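Local coordinates for putative secreted cellulose binding protein (PDB 4OY7), which probably cleaves glycosidic bonds of cellulose oxidatively at a copper centre, this chain being its lytic polysaccharide monooxygenase domain, at residues 117-122 with 132-137. Residues are numbered along the deposited sequence; the frame is centred on the assembly and turned at random.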
loop_
_atom_site.group_PDB
_atom_site.type_symbol
_atom_site.label_atom_id
_atom_site.label_comp_id
_atom_site.label_asym_id
_atom_site.label_seq_id
_atom_site.Cartn_x
_atom_site.Cartn_y
_atom_site.Cartn_z
ATOM N N TYR A 117 -3.163 -4.502 -8.158
ATOM C CA TYR A 117 -4.593 -4.869 -8.158
ATOM C C TYR A 117 -5.517 -3.713 -7.811
ATOM O O TYR A 117 -5.173 -2.846 -7.011
ATOM C CB TYR A 117 -4.883 -5.997 -7.160
ATOM C CG TYR A 117 -4.026 -7.243 -7.231
ATOM C CD1 TYR A 117 -2.724 -7.253 -6.751
ATOM C CD2 TYR A 117 -4.550 -8.421 -7.697
ATOM C CE1 TYR A 117 -1.957 -8.421 -6.777
ATOM C CE2 TYR A 117 -3.810 -9.594 -7.733
ATOM C CZ TYR A 117 -2.509 -9.596 -7.249
ATOM O OH TYR A 117 -1.789 -10.790 -7.323
ATOM N N LEU A 118 -6.727 -3.735 -8.359
ATOM C CA LEU A 118 -7.721 -2.684 -8.047
ATOM C C LEU A 118 -9.016 -3.336 -7.606
ATOM O O LEU A 118 -9.447 -4.312 -8.184
ATOM C CB LEU A 118 -7.975 -1.837 -9.275
ATOM C CG LEU A 118 -8.964 -0.681 -9.181
ATOM C CD1 LEU A 118 -8.473 0.413 -8.229
ATOM C CD2 LEU A 118 -9.189 -0.129 -10.579
ATOM N N THR A 119 -9.605 -2.792 -6.556
ATOM C CA THR A 119 -10.885 -3.253 -6.079
ATOM C C THR A 119 -11.927 -3.087 -7.169
ATOM O O THR A 119 -11.949 -2.114 -7.911
ATOM C CB THR A 119 -11.321 -2.561 -4.771
ATOM O OG1 THR A 119 -11.325 -1.131 -4.941
ATOM C CG2 THR A 119 -10.410 -2.985 -3.636
ATOM N N LYS A 120 -12.796 -4.082 -7.225
ATOM C CA LYS A 120 -13.850 -4.142 -8.244
ATOM C C LYS A 120 -14.890 -3.053 -8.070
ATOM O O LYS A 120 -15.135 -2.559 -6.964
ATOM C CB LYS A 120 -14.527 -5.498 -8.196
ATOM C CG LYS A 120 -13.616 -6.638 -8.580
ATOM C CD LYS A 120 -14.322 -7.971 -8.453
ATOM C CE LYS A 120 -13.382 -9.127 -8.756
ATOM N NZ LYS A 120 -13.981 -10.466 -8.488
ATOM N N PRO A 121 -15.551 -2.690 -9.174
ATOM C CA PRO A 121 -16.636 -1.743 -9.062
ATOM C C PRO A 121 -17.655 -2.217 -8.024
ATOM O O PRO A 121 -18.007 -3.416 -7.983
ATOM C CB PRO A 121 -17.263 -1.757 -10.458
ATOM C CG PRO A 121 -16.201 -2.266 -11.345
ATOM C CD PRO A 121 -15.405 -3.223 -10.542
ATOM N N GLY A 122 -18.136 -1.283 -7.217
ATOM C CA GLY A 122 -19.125 -1.599 -6.208
ATOM C C GLY A 122 -18.521 -1.869 -4.850
ATOM O O GLY A 122 -19.210 -1.721 -3.839
ATOM N N ASP A 132 -11.199 -11.855 -3.566
ATOM C CA ASP A 132 -12.259 -11.826 -4.597
ATOM C C ASP A 132 -12.854 -10.442 -4.836
ATOM O O ASP A 132 -13.752 -10.280 -5.659
ATOM C CB ASP A 132 -13.353 -12.866 -4.326
ATOM C CG ASP A 132 -14.270 -12.505 -3.191
ATOM O OD1 ASP A 132 -13.956 -11.598 -2.396
ATOM O OD2 ASP A 132 -15.350 -13.164 -3.063
ATOM N N ASP A 133 -12.379 -9.449 -4.111
ATOM C CA ASP A 133 -12.749 -8.069 -4.393
ATOM C C ASP A 133 -11.694 -7.351 -5.237
ATOM O O ASP A 133 -11.887 -6.187 -5.560
ATOM C CB ASP A 133 -12.890 -7.315 -3.086
ATOM C CG ASP A 133 -13.893 -7.940 -2.184
ATOM O OD1 ASP A 133 -13.528 -8.233 -1.030
ATOM O OD2 ASP A 133 -15.050 -8.157 -2.638
ATOM N N LEU A 134 -10.609 -8.041 -5.575
ATOM C CA LEU A 134 -9.463 -7.438 -6.292
ATOM C C LEU A 134 -9.300 -8.029 -7.661
ATOM O O LEU A 134 -9.488 -9.245 -7.847
ATOM C CB LEU A 134 -8.176 -7.685 -5.524
ATOM C CG LEU A 134 -7.967 -6.812 -4.291
ATOM C CD1 LEU A 134 -6.838 -7.382 -3.446
ATOM C CD2 LEU A 134 -7.742 -5.346 -4.647
ATOM N N GLU A 135 -8.913 -7.166 -8.614
ATOM C CA GLU A 135 -8.547 -7.588 -9.970
ATOM C C GLU A 135 -7.120 -7.137 -10.279
ATOM O O GLU A 135 -6.779 -5.959 -10.116
ATOM C CB GLU A 135 -9.522 -7.002 -10.999
ATOM C CG GLU A 135 -10.920 -7.565 -10.856
ATOM C CD GLU A 135 -11.898 -7.052 -11.900
ATOM O OE1 GLU A 135 -11.963 -5.812 -12.135
ATOM O OE2 GLU A 135 -12.661 -7.901 -12.433
ATOM N N LEU A 136 -6.291 -8.095 -10.709
ATOM C CA LEU A 136 -4.940 -7.839 -11.185
ATOM C C LEU A 136 -5.009 -7.048 -12.465
ATOM O O LEU A 136 -5.572 -7.518 -13.457
ATOM C CB LEU A 136 -4.183 -9.147 -11.458
ATOM C CG LEU A 136 -2.728 -9.007 -11.935
ATOM C CD1 LEU A 136 -1.804 -8.421 -10.857
ATOM C CD2 LEU A 136 -2.213 -10.357 -12.424
ATOM N N ILE A 137 -4.433 -5.853 -12.448
ATOM C CA ILE A 137 -4.509 -4.932 -13.596
ATOM C C ILE A 137 -3.152 -4.653 -14.252
ATOM O O ILE A 137 -3.093 -4.222 -15.395
ATOM C CB ILE A 137 -5.266 -3.618 -13.260
ATOM C CG1 ILE A 137 -4.614 -2.798 -12.167
ATOM C CG2 ILE A 137 -6.732 -3.917 -12.904
ATOM C CD1 ILE A 137 -5.228 -1.404 -12.061
HETATM O O HOH W 1 -11.050 -3.661 -10.568
HETATM O O HOH W 2 -10.901 -11.653 -8.198
#
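L118 and E135 form the hydrogen-bonded pair where strand 112-119 meets strand 134-141 antiparallel, L118 N reaching E135 O at 2.8 Å and E135 N returning to L118 O. These strands form a beta hairpin at the edge of a sheet of the LPMO beta-sandwich, away from the copper site. Two residues on, K120 N bonds to D133 O, extending the pairing past the strand end. On the face shared by Y117, T119, L134 and L136, L136 CD1 stands 3.9 Å from the Y117 ring centroid, a CH-pi contact suited to a methyl of the branched leucine side chain over the flat ring. Buried L134 turns CD2 to Y117 CB and T119 CG2; threonine suits this place because its methyl packs here while OG1 bonds to L171 N of strand 168-178. On the other face apolar L118 packs CB on I137 CD1 (3.9 Å) and touches A170 and I172. Just past the strand end the extended K120 chain crosses E135 at about a right angle, CE 3.6 Å from E135 CG; NZ then reaches D132 O at 2.8 Å. An alanine in place of K120 would probably leave D132 O without this donor and E135 CG without its packing partner. A water bridges E135 OE1 (2.8 Å) and L118 O (2.9 Å).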